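Local coordinates for protein UDP-N-acetylglucosamine pyrophosphorylase (Entamoeba histolytica, PDB 3OC9) that probably catalyses the transfer of uridylyl from UTP to N-acetyl-alpha-D-glucosamine 1-phosphate, giving UDP-N-acetylglucosamine and diphosphate, at residues D353-N358 and I376-F381; I189-V194 and F330-A335; S73-R78 and K383-E388; K55-L60 and S67-T72. All blocks are in the same frame, centred on the assembly; numbering follows the deposited sequence. Where two conformers were deposited one is given.

Contact 1. Residues D353-N358 and I376-F381; sequences DWYRLN and ICEISF
Tyr355 OH donates to Glu378 OE2 over 2.7 Å, meeting the anti lone pair of that oxygen. The two side chains run side by side in the same direction, with Glu378 CG 3.5 Å from Tyr355 CE1. Glu63 N donates to the same OE2, so the buried carboxylate oxygen has a phenol and a backbone amide as partners. One face of the Tyr355 ring lies on the backbone leading into the strand, Ile376 CA and Cys377 N; Ile376 CA stands 4.1 Å from the ring centroid, a CH-pi contact displaced toward the rim. One turn on, Asn358 ND2 gives a nearly straight bond (176°) to Cys377 O at 2.9 Å, the acceptor lying in the amide plane, while Asn358 CB packs on Cys377 SG. The 353-358 turn of helix 347-364 crosses strand 377-379 at 79°, lying over a short strand that pairs in parallel with 402-404 near the C-terminus. Trp354 has CG anti to the backbone N (chi1 -176°). CH2 of its indole touches Glu378 CB at 3.9 Å, and CZ2 comes to 3.4 Å from Ile379 O. Asn358 ND2 lies 3.3 Å above one face of the indole, toward its rim. A water in the indole plane accepts from Trp354 NE1 and donates to Ile379 O. Trp354 NE1 lies at the edge of the Phe381 ring, 3.5 Å from CE1.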
# COMPACT_ATOMS: atom_id res chain seq x y z
N ASP A 353 13.80 -1.82 -11.32
CA ASP A 353 13.73 -2.48 -10.01
C ASP A 353 13.06 -3.89 -10.11
O ASP A 353 13.57 -4.86 -9.54
CB ASP A 353 12.99 -1.59 -8.98
CG ASP A 353 13.83 -0.39 -8.47
OD1 ASP A 353 15.08 -0.42 -8.53
OD2 ASP A 353 13.23 0.60 -7.98
N TRP A 354 11.95 -3.98 -10.86
CA TRP A 354 11.24 -5.28 -11.04
C TRP A 354 12.13 -6.32 -11.78
O TRP A 354 12.21 -7.49 -11.37
CB TRP A 354 9.87 -5.07 -11.71
CG TRP A 354 8.99 -6.33 -11.86
CD1 TRP A 354 8.70 -7.28 -10.90
CD2 TRP A 354 8.26 -6.73 -13.04
NE1 TRP A 354 7.88 -8.25 -11.42
CE2 TRP A 354 7.59 -7.94 -12.73
CE3 TRP A 354 8.13 -6.19 -14.33
CZ2 TRP A 354 6.79 -8.62 -13.65
CZ3 TRP A 354 7.33 -6.87 -15.26
CH2 TRP A 354 6.68 -8.07 -14.91
N TYR A 355 12.82 -5.87 -12.83
CA TYR A 355 13.73 -6.74 -13.59
C TYR A 355 14.88 -7.29 -12.72
O TYR A 355 15.20 -8.48 -12.81
CB TYR A 355 14.28 -6.02 -14.84
CG TYR A 355 13.29 -5.74 -15.97
CD1 TYR A 355 11.98 -6.25 -15.94
CD2 TYR A 355 13.66 -4.97 -17.08
CE1 TYR A 355 11.06 -5.98 -16.98
CE2 TYR A 355 12.75 -4.70 -18.13
CZ TYR A 355 11.45 -5.21 -18.07
OH TYR A 355 10.55 -4.96 -19.11
N ARG A 356 15.47 -6.44 -11.87
CA ARG A 356 16.59 -6.86 -11.01
C ARG A 356 16.14 -7.87 -9.93
O ARG A 356 16.86 -8.85 -9.64
CB ARG A 356 17.29 -5.64 -10.37
CG ARG A 356 18.12 -4.81 -11.36
CD ARG A 356 18.65 -3.51 -10.72
NE ARG A 356 19.36 -2.66 -11.68
CZ ARG A 356 19.99 -1.53 -11.37
NH1 ARG A 356 20.01 -1.06 -10.12
NH2 ARG A 356 20.60 -0.84 -12.32
N LEU A 357 14.96 -7.64 -9.34
CA LEU A 357 14.37 -8.61 -8.40
C LEU A 357 14.16 -10.01 -9.05
O LEU A 357 14.48 -11.05 -8.44
CB LEU A 357 13.05 -8.07 -7.82
CG LEU A 357 12.32 -8.97 -6.80
CD1 LEU A 357 13.22 -9.31 -5.60
CD2 LEU A 357 10.99 -8.31 -6.35
N ASN A 358 13.64 -10.03 -10.28
CA ASN A 358 13.33 -11.28 -10.96
C ASN A 358 14.61 -12.11 -11.28
O ASN A 358 14.61 -13.35 -11.16
CB ASN A 358 12.48 -11.03 -12.22
CG ASN A 358 11.07 -10.53 -11.90
OD1 ASN A 358 10.56 -10.73 -10.80
ND2 ASN A 358 10.43 -9.89 -12.87
N ILE A 376 15.99 -7.42 -19.82
CA ILE A 376 14.57 -7.82 -19.65
C ILE A 376 14.37 -9.18 -18.96
O ILE A 376 14.85 -10.21 -19.45
CB ILE A 376 13.81 -7.78 -21.00
CG1 ILE A 376 13.94 -6.39 -21.64
CG2 ILE A 376 12.31 -8.19 -20.84
CD1 ILE A 376 13.49 -6.32 -23.06
N CYS A 377 13.65 -9.19 -17.83
CA CYS A 377 13.29 -10.42 -17.12
C CYS A 377 11.91 -10.20 -16.48
O CYS A 377 11.83 -9.55 -15.44
CB CYS A 377 14.34 -10.74 -16.04
SG CYS A 377 14.23 -12.35 -15.16
N GLU A 378 10.85 -10.69 -17.14
CA GLU A 378 9.45 -10.51 -16.69
C GLU A 378 8.83 -11.83 -16.26
O GLU A 378 8.65 -12.75 -17.08
CB GLU A 378 8.57 -9.87 -17.78
CG GLU A 378 9.08 -8.54 -18.31
CD GLU A 378 8.02 -7.69 -19.04
OE1 GLU A 378 6.85 -8.13 -19.22
OE2 GLU A 378 8.36 -6.55 -19.40
N ILE A 379 8.47 -11.90 -14.98
CA ILE A 379 7.88 -13.10 -14.37
C ILE A 379 6.48 -12.75 -13.83
O ILE A 379 6.37 -11.94 -12.90
CB ILE A 379 8.78 -13.65 -13.22
CG1 ILE A 379 10.19 -14.01 -13.76
CG2 ILE A 379 8.06 -14.84 -12.52
CD1 ILE A 379 11.17 -14.60 -12.71
N SER A 380 5.44 -13.36 -14.41
CA SER A 380 4.05 -13.03 -14.04
C SER A 380 3.78 -13.22 -12.54
O SER A 380 4.21 -14.21 -11.96
CB SER A 380 3.06 -13.87 -14.84
OG SER A 380 1.72 -13.55 -14.45
N PHE A 381 3.08 -12.25 -11.94
CA PHE A 381 2.64 -12.36 -10.53
C PHE A 381 1.71 -13.59 -10.34
O PHE A 381 1.51 -14.06 -9.21
CB PHE A 381 1.90 -11.08 -10.07
CG PHE A 381 2.80 -9.92 -9.63
CD1 PHE A 381 4.15 -9.85 -9.96
CD2 PHE A 381 2.24 -8.86 -8.90
CE1 PHE A 381 4.94 -8.75 -9.56
CE2 PHE A 381 3.01 -7.77 -8.50
CZ PHE A 381 4.37 -7.72 -8.83
O HOH W 1 7.18 -11.04 -10.34

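Contact 2. Residues I189-V194 and F330-A335; sequences ILCKDV and FIEFSA
Leu190 and Glu332 fill the tight part of this contact, where the two backbones come within 5.0 Å (CA to CA). Leu190 CB rests against Ile331 O, its CD1 reaches Ser334 CB at 3.8 Å, and its carbonyl oxygen lies 3.6 Å from Glu332 CG. At one end Ile189 N donates to Ser334 O, a longish bond of 3.3 Å. At the other, the Glu332 side chain runs out extended, its CG anti to the backbone N (chi1 -155°), and OE1 accepts a hydrogen bond from Lys192 N at 2.8 Å. The bond is almost straight (170°), yet the donor stands above the carboxylate plane, 41° out of it. OE1 also accepts from a water that donates to Asp193 O, while OE2 forms a salt bridge with Lys212; the buried carboxylate is therefore held through both oxygens. A second water, donating to Leu190 O and to Ile331 O, borders the tight part, so the join is made partly through solvent.

Packing is sparser toward the partly exposed Lys192 and Ile331. The lysine chain crosses Glu332 at about a right angle and touches Ile331 CG2 with CE at 3.8 Å; its ammonium pairs with Glu386 instead. The loop between strand 180-184 and helix 196-204 is in this way fastened to helix 329-332 and the chain that follows it, with helix 347-364 packing on both through Trp354 and Leu357, and helix 68-87 touching Ile189 and Asp193.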
# COMPACT_ATOMS: atom_id res chain seq x y z
N ILE A 189 4.47 -0.83 -6.56
CA ILE A 189 4.27 -1.94 -7.51
C ILE A 189 4.79 -3.30 -6.96
O ILE A 189 4.24 -4.37 -7.27
CB ILE A 189 4.94 -1.58 -8.91
CG1 ILE A 189 4.47 -0.19 -9.42
CG2 ILE A 189 4.77 -2.70 -9.95
CD1 ILE A 189 2.93 0.03 -9.49
N LEU A 190 5.81 -3.25 -6.11
CA LEU A 190 6.40 -4.49 -5.54
C LEU A 190 5.73 -5.04 -4.28
O LEU A 190 6.18 -6.07 -3.74
CB LEU A 190 7.92 -4.31 -5.32
CG LEU A 190 8.74 -3.97 -6.59
CD1 LEU A 190 10.21 -3.78 -6.28
CD2 LEU A 190 8.58 -5.03 -7.67
N CYS A 191 4.67 -4.37 -3.78
CA CYS A 191 4.00 -4.82 -2.55
C CYS A 191 3.59 -6.32 -2.55
O CYS A 191 3.01 -6.81 -3.54
CB CYS A 191 2.80 -3.91 -2.22
SG CYS A 191 2.00 -4.24 -0.61
N LYS A 192 3.88 -7.03 -1.45
CA LYS A 192 3.52 -8.46 -1.35
C LYS A 192 2.02 -8.72 -0.98
O LYS A 192 1.60 -9.87 -0.88
CB LYS A 192 4.48 -9.22 -0.39
CG LYS A 192 5.93 -9.45 -0.92
CD LYS A 192 6.76 -10.20 0.17
CE LYS A 192 8.20 -10.56 -0.29
NZ LYS A 192 8.94 -11.34 0.80
N ASP A 193 1.23 -7.67 -0.78
CA ASP A 193 -0.22 -7.84 -0.48
C ASP A 193 -0.40 -8.63 0.83
O ASP A 193 0.21 -8.24 1.84
CB ASP A 193 -0.99 -8.40 -1.71
CG ASP A 193 -0.95 -7.42 -2.91
OD1 ASP A 193 -1.06 -6.19 -2.69
OD2 ASP A 193 -0.81 -7.85 -4.08
N VAL A 194 -1.19 -9.72 0.84
CA VAL A 194 -1.40 -10.51 2.09
C VAL A 194 -0.19 -11.47 2.33
O VAL A 194 -0.27 -12.69 2.07
CB VAL A 194 -2.81 -11.23 2.12
CG1 VAL A 194 -3.07 -11.96 3.47
CG2 VAL A 194 -3.94 -10.23 1.86
N PHE A 330 15.08 -3.44 -1.92
CA PHE A 330 15.29 -4.20 -3.17
C PHE A 330 14.17 -5.24 -3.41
O PHE A 330 13.84 -5.61 -4.55
CB PHE A 330 16.71 -4.82 -3.16
CG PHE A 330 17.02 -5.71 -4.33
CD1 PHE A 330 17.66 -5.19 -5.46
CD2 PHE A 330 16.72 -7.07 -4.29
CE1 PHE A 330 17.96 -6.01 -6.56
CE2 PHE A 330 17.01 -7.90 -5.39
CZ PHE A 330 17.64 -7.36 -6.52
N ILE A 331 13.57 -5.71 -2.31
CA ILE A 331 12.53 -6.74 -2.35
C ILE A 331 11.09 -6.14 -2.42
O ILE A 331 10.24 -6.64 -3.19
CB ILE A 331 12.63 -7.68 -1.08
CG1 ILE A 331 14.03 -8.33 -0.95
CG2 ILE A 331 11.45 -8.69 -0.99
CD1 ILE A 331 14.33 -9.49 -1.93
N GLU A 332 10.80 -5.10 -1.63
CA GLU A 332 9.38 -4.65 -1.48
C GLU A 332 9.15 -3.12 -1.48
O GLU A 332 8.15 -2.65 -0.91
CB GLU A 332 8.69 -5.34 -0.26
CG GLU A 332 7.13 -5.45 -0.35
CD GLU A 332 6.41 -6.03 0.89
OE1 GLU A 332 5.14 -6.03 0.89
OE2 GLU A 332 7.06 -6.47 1.87
N PHE A 333 10.01 -2.33 -2.15
CA PHE A 333 9.71 -0.87 -2.32
C PHE A 333 10.17 -0.23 -3.65
O PHE A 333 11.34 0.10 -3.81
CB PHE A 333 10.23 -0.03 -1.13
CG PHE A 333 9.78 1.42 -1.15
CD1 PHE A 333 8.52 1.78 -0.69
CD2 PHE A 333 10.61 2.42 -1.69
CE1 PHE A 333 8.08 3.12 -0.74
CE2 PHE A 333 10.18 3.77 -1.75
CZ PHE A 333 8.92 4.11 -1.28
N SER A 334 9.23 -0.01 -4.59
CA SER A 334 9.50 0.82 -5.80
C SER A 334 8.20 1.51 -6.22
O SER A 334 7.28 0.85 -6.70
CB SER A 334 10.08 -0.02 -6.95
OG SER A 334 10.53 0.80 -8.04
N ALA A 335 8.10 2.84 -6.01
CA ALA A 335 6.82 3.57 -6.17
C ALA A 335 6.66 4.22 -7.55
O ALA A 335 7.64 4.67 -8.13
CB ALA A 335 6.66 4.61 -5.10
O HOH W 2 8.10 -8.24 -4.11
O HOH W 3 2.91 -7.10 2.41

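Contact 3. Residues S73-R78 and K383-E388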
# COMPACT_ATOMS: atom_id res chain seq x y z
N SER A 73 -4.74 -8.40 -8.57
CA SER A 73 -5.60 -9.58 -8.77
C SER A 73 -4.79 -10.88 -8.91
O SER A 73 -5.12 -11.92 -8.30
CB SER A 73 -6.55 -9.39 -9.99
OG SER A 73 -7.40 -8.25 -9.78
N GLU A 74 -3.72 -10.82 -9.70
CA GLU A 74 -2.88 -12.00 -10.00
C GLU A 74 -2.07 -12.49 -8.77
O GLU A 74 -1.94 -13.71 -8.54
CB GLU A 74 -1.98 -11.73 -11.22
CG GLU A 74 -2.77 -11.67 -12.57
CD GLU A 74 -1.91 -11.42 -13.81
OE1 GLU A 74 -0.72 -11.06 -13.68
OE2 GLU A 74 -2.46 -11.54 -14.94
N ARG A 75 -1.57 -11.55 -7.97
CA ARG A 75 -0.91 -11.91 -6.71
C ARG A 75 -1.88 -12.60 -5.71
O ARG A 75 -1.50 -13.59 -5.08
CB ARG A 75 -0.19 -10.68 -6.10
CG ARG A 75 0.58 -10.97 -4.80
CD ARG A 75 1.84 -10.09 -4.67
NE ARG A 75 2.94 -10.63 -5.45
CZ ARG A 75 4.09 -10.01 -5.71
NH1 ARG A 75 4.99 -10.64 -6.44
NH2 ARG A 75 4.36 -8.77 -5.26
N LEU A 76 -3.12 -12.11 -5.58
CA LEU A 76 -4.12 -12.78 -4.74
C LEU A 76 -4.42 -14.22 -5.23
O LEU A 76 -4.52 -15.16 -4.42
CB LEU A 76 -5.42 -11.95 -4.61
CG LEU A 76 -5.34 -10.59 -3.90
CD1 LEU A 76 -6.73 -9.91 -3.87
CD2 LEU A 76 -4.79 -10.73 -2.46
N LEU A 77 -4.56 -14.40 -6.55
CA LEU A 77 -4.73 -15.75 -7.13
C LEU A 77 -3.58 -16.72 -6.77
O LEU A 77 -3.82 -17.89 -6.43
CB LEU A 77 -4.97 -15.68 -8.65
CG LEU A 77 -6.35 -15.16 -9.11
CD1 LEU A 77 -6.32 -14.86 -10.60
CD2 LEU A 77 -7.51 -16.13 -8.79
N ARG A 78 -2.34 -16.22 -6.80
CA ARG A 78 -1.15 -17.06 -6.48
C ARG A 78 -1.06 -17.42 -4.98
O ARG A 78 -0.71 -18.56 -4.63
CB ARG A 78 0.14 -16.38 -6.97
CG ARG A 78 1.46 -17.13 -6.65
CD ARG A 78 1.48 -18.55 -7.27
NE ARG A 78 2.79 -19.19 -7.12
CZ ARG A 78 3.03 -20.48 -7.38
NH1 ARG A 78 2.03 -21.28 -7.78
NH2 ARG A 78 4.25 -20.97 -7.24
N LYS A 383 2.43 -16.54 -11.63
CA LYS A 383 3.34 -17.71 -11.67
C LYS A 383 4.28 -17.98 -10.46
O LYS A 383 4.63 -19.14 -10.20
CB LYS A 383 4.19 -17.67 -12.95
CG LYS A 383 3.38 -17.64 -14.25
CD LYS A 383 2.71 -18.98 -14.56
CE LYS A 383 3.69 -20.00 -15.13
NZ LYS A 383 2.99 -21.27 -15.48
N SER A 384 4.71 -16.92 -9.76
CA SER A 384 5.63 -17.06 -8.61
C SER A 384 5.40 -15.87 -7.65
O SER A 384 5.20 -14.74 -8.09
CB SER A 384 7.11 -17.13 -9.09
OG SER A 384 7.99 -17.64 -8.09
N PHE A 385 5.40 -16.16 -6.34
CA PHE A 385 5.29 -15.13 -5.29
C PHE A 385 6.68 -14.60 -4.89
O PHE A 385 6.96 -13.39 -5.01
CB PHE A 385 4.50 -15.71 -4.09
CG PHE A 385 4.46 -14.81 -2.85
CD1 PHE A 385 3.80 -13.58 -2.88
CD2 PHE A 385 5.07 -15.21 -1.66
CE1 PHE A 385 3.75 -12.75 -1.73
CE2 PHE A 385 5.02 -14.39 -0.51
CZ PHE A 385 4.37 -13.15 -0.56
N GLU A 386 7.54 -15.50 -4.40
CA GLU A 386 8.97 -15.23 -4.20
C GLU A 386 9.68 -16.07 -5.28
O GLU A 386 9.38 -15.88 -6.47
CB GLU A 386 9.41 -15.52 -2.75
CG GLU A 386 8.70 -14.57 -1.72
CD GLU A 386 8.65 -15.05 -0.26
OE1 GLU A 386 8.75 -16.28 0.01
OE2 GLU A 386 8.47 -14.18 0.63
N GLU A 387 10.57 -17.00 -4.91
CA GLU A 387 11.24 -17.88 -5.92
C GLU A 387 10.63 -19.29 -6.09
O GLU A 387 11.11 -20.12 -6.91
CB GLU A 387 12.77 -17.95 -5.64
CG GLU A 387 13.23 -18.96 -4.58
CD GLU A 387 13.05 -18.52 -3.13
OE1 GLU A 387 12.26 -17.58 -2.83
OE2 GLU A 387 13.72 -19.12 -2.26
N GLU A 388 9.56 -19.57 -5.34
CA GLU A 388 9.03 -20.95 -5.23
C GLU A 388 8.41 -21.54 -6.51
O GLU A 388 8.29 -22.77 -6.63
CB GLU A 388 8.08 -21.08 -4.01
CG GLU A 388 6.61 -20.69 -4.25
CD GLU A 388 6.41 -19.22 -4.61
OE1 GLU A 388 7.10 -18.35 -4.01
OE2 GLU A 388 5.57 -18.93 -5.50
O HOH W 4 3.01 -13.28 -7.16
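Arg78 meets Glu388 tip to tip in a salt bridge with two hydrogen bonds to one oxygen, gripped side-on: NH2 lies 3.0 Å and NE 3.2 Å from Glu388 OE2. Both N-H groups are bent toward this shared acceptor (144° and 137°), and the oxygen sits slightly out of the guanidinium plane. Arg78 has CG anti to the backbone N and turns at chi2, which carries CD round before the chain straightens. Glu388 puts CG between its backbone N and carbonyl carbon (chi1 85°), the crowded position, and bends again at chi2, folding the carboxylate back over its own loop. There Phe385 N donates to OE2 at 2.9 Å and Glu386 N to OE1 at 2.9 Å, each oxygen accepting on its syn lone pair. OE2 accepts from three donors, and the further bond to OE1 holds the carboxylate in its rotation; Lys383 O lies over one face of the Arg78 guanidinium.

Arg75 is bent at chi2 and chi3. Its guanidinium stands nearly perpendicular to the Phe385 ring, with NE 4.0 Å from CD1 at the ring edge. A water in the guanidinium plane accepts from Arg75 NE and donates to Ser384 O, while Arg75 NH2 binds Cys191 O and Arg78 NH1 pairs with Glu81. The contact joins helix 68-87 to the irregular loop between strands 377-379 and 397-399; Phe385 lies against Leu79 and Leu82 of that helix, and Glu386 touches Tyr361 of helix 347-364.

Contact 4. Residues K55-L60 and S67-T72; sequences KGMFVL and SIFQMT
Gly56 CA sits over the centre of the Phe69 ring, 3.5 Å above it and only 4° off the normal, a CH-pi contact in which the glycine backbone itself meets the ring. The same glycine gives its carbonyl to the start of the helix: Phe69 N donates to Gly56 O at 2.9 Å, in the carbonyl plane on a lone pair. Next to it Ile68 N donates to Phe58 O at 3.2 Å, nearly along the C=O axis, and Ser67 CA sends a CA-H...O contact to that same oxygen.

Around this polar core the side chains close in. Ile68 CD1 sits 3.5 Å from Lys55 O, and its CG1 packs on Leu60 CD1. Met57 CG touches the Phe69 ring at CE2.

Farther out, Val59 and Ser67 form an antiparallel non-hydrogen-bonded pair in the two-stranded hairpin of 59-60 and 66-67, which brings the chain back to helix 68-87. Ser67 is the N-cap: its OG, turned between the backbone N and the carbonyl carbon (chi1 69°), accepts from Gln70 N at 3.1 Å and also bonds to Tyr111. Lys55 NZ pairs with Asp187, and Phe69 meets the ring of Phe112. Backbone bonds tie Lys55 to Gly44 and Gly56 to Ala42, in the glycine-rich loop that follows strand 36-41, as in nucleotidyltransferases of this family.

Three amide hydrogens of the first helical turn, those of Ile68, Phe69 and Gln70, thus find acceptors in two carbonyls of the preceding segment and one serine hydroxyl, and the helix dipole would be expected to strengthen these bonds.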
# COMPACT_ATOMS: atom_id res chain seq x y z
N LYS A 55 -6.12 5.82 -10.24
CA LYS A 55 -4.76 5.31 -10.44
C LYS A 55 -4.66 3.79 -10.68
O LYS A 55 -3.81 3.34 -11.44
CB LYS A 55 -3.88 5.74 -9.24
CG LYS A 55 -2.42 5.26 -9.25
CD LYS A 55 -1.56 6.10 -10.18
CE LYS A 55 -0.09 6.12 -9.72
NZ LYS A 55 0.17 7.08 -8.59
N GLY A 56 -5.53 3.00 -10.04
CA GLY A 56 -5.50 1.53 -10.23
C GLY A 56 -5.72 1.07 -11.68
O GLY A 56 -5.32 -0.05 -12.05
N MET A 57 -6.34 1.92 -12.49
CA MET A 57 -6.64 1.60 -13.90
C MET A 57 -5.46 1.85 -14.87
O MET A 57 -5.55 1.50 -16.07
CB MET A 57 -7.91 2.38 -14.36
CG MET A 57 -9.21 1.86 -13.69
SD MET A 57 -10.70 2.92 -13.87
CE MET A 57 -11.00 2.82 -15.62
N PHE A 58 -4.39 2.46 -14.36
CA PHE A 58 -3.18 2.81 -15.17
C PHE A 58 -2.45 1.59 -15.69
O PHE A 58 -2.12 0.69 -14.92
CB PHE A 58 -2.20 3.69 -14.37
CG PHE A 58 -0.99 4.16 -15.19
CD1 PHE A 58 0.22 3.45 -15.16
CD2 PHE A 58 -1.09 5.28 -16.02
CE1 PHE A 58 1.33 3.87 -15.92
CE2 PHE A 58 0.03 5.71 -16.80
CZ PHE A 58 1.24 5.00 -16.73
N VAL A 59 -2.18 1.57 -17.00
CA VAL A 59 -1.54 0.42 -17.66
C VAL A 59 0.00 0.59 -17.70
O VAL A 59 0.52 1.47 -18.38
CB VAL A 59 -2.10 0.22 -19.10
CG1 VAL A 59 -1.49 -1.03 -19.79
CG2 VAL A 59 -3.64 0.15 -19.06
N LEU A 60 0.72 -0.27 -16.97
CA LEU A 60 2.19 -0.24 -16.95
C LEU A 60 2.80 -0.68 -18.30
O LEU A 60 2.47 -1.74 -18.80
CB LEU A 60 2.71 -1.10 -15.79
CG LEU A 60 2.07 -0.68 -14.45
CD1 LEU A 60 1.91 -1.84 -13.46
CD2 LEU A 60 2.88 0.45 -13.84
N SER A 67 -2.52 -3.49 -16.06
CA SER A 67 -2.87 -2.42 -15.11
C SER A 67 -2.42 -2.76 -13.68
O SER A 67 -2.17 -3.93 -13.36
CB SER A 67 -4.38 -2.13 -15.09
OG SER A 67 -5.12 -3.21 -14.52
N ILE A 68 -2.34 -1.73 -12.83
CA ILE A 68 -2.03 -1.91 -11.39
C ILE A 68 -3.07 -2.85 -10.73
O ILE A 68 -2.70 -3.79 -10.00
CB ILE A 68 -1.93 -0.53 -10.65
CG1 ILE A 68 -0.74 0.31 -11.20
CG2 ILE A 68 -1.83 -0.71 -9.13
CD1 ILE A 68 -0.73 1.79 -10.73
N PHE A 69 -4.36 -2.61 -11.00
CA PHE A 69 -5.43 -3.50 -10.50
C PHE A 69 -5.26 -4.96 -10.95
O PHE A 69 -5.50 -5.88 -10.14
CB PHE A 69 -6.85 -3.01 -10.90
CG PHE A 69 -7.42 -1.84 -10.07
CD1 PHE A 69 -7.10 -1.66 -8.72
CD2 PHE A 69 -8.35 -0.97 -10.66
CE1 PHE A 69 -7.67 -0.59 -7.98
CE2 PHE A 69 -8.93 0.09 -9.93
CZ PHE A 69 -8.58 0.28 -8.59
N GLN A 70 -4.86 -5.19 -12.21
CA GLN A 70 -4.60 -6.57 -12.72
C GLN A 70 -3.42 -7.27 -11.97
O GLN A 70 -3.52 -8.47 -11.68
CB GLN A 70 -4.38 -6.61 -14.25
CG GLN A 70 -4.11 -8.05 -14.80
CD GLN A 70 -4.12 -8.16 -16.35
OE1 GLN A 70 -4.35 -7.17 -17.06
NE2 GLN A 70 -3.88 -9.37 -16.85
N MET A 71 -2.32 -6.54 -11.71
CA MET A 71 -1.18 -7.04 -10.91
C MET A 71 -1.63 -7.58 -9.53
O MET A 71 -1.30 -8.72 -9.12
CB MET A 71 -0.13 -5.93 -10.65
CG MET A 71 0.27 -5.04 -11.83
SD MET A 71 1.93 -5.33 -12.48
CE MET A 71 1.59 -6.72 -13.55
N THR A 72 -2.38 -6.74 -8.80
CA THR A 72 -2.93 -7.12 -7.49
C THR A 72 -3.84 -8.36 -7.57
O THR A 72 -3.71 -9.29 -6.77
CB THR A 72 -3.66 -5.91 -6.79
OG1 THR A 72 -2.78 -4.76 -6.77
CG2 THR A 72 -4.09 -6.26 -5.34

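The four contacts have centres 12 to 16 Å apart. Along the chain contact 4 closes first, between 55-60 and 67-72; contact 3 then opens on the same helix, 68-87, and reaches to 383-388, so that contacts 2 and 1 fall in series within its span. Helices 329-332 and 347-364, successive in the chain, carry contacts 2 and 1; Asp353 of helix 347-364 probably hydrogen-bonds Ser334, just after helix 329-332. Loop 189-194 meets contact 3 twice, through Lys192 with Glu386 and Cys191 O with Arg75, while Phe381 touches contacts 2, 3 and 4. Helix 68-87 thereby ties the late C-terminal part of the chain to the N-terminal part.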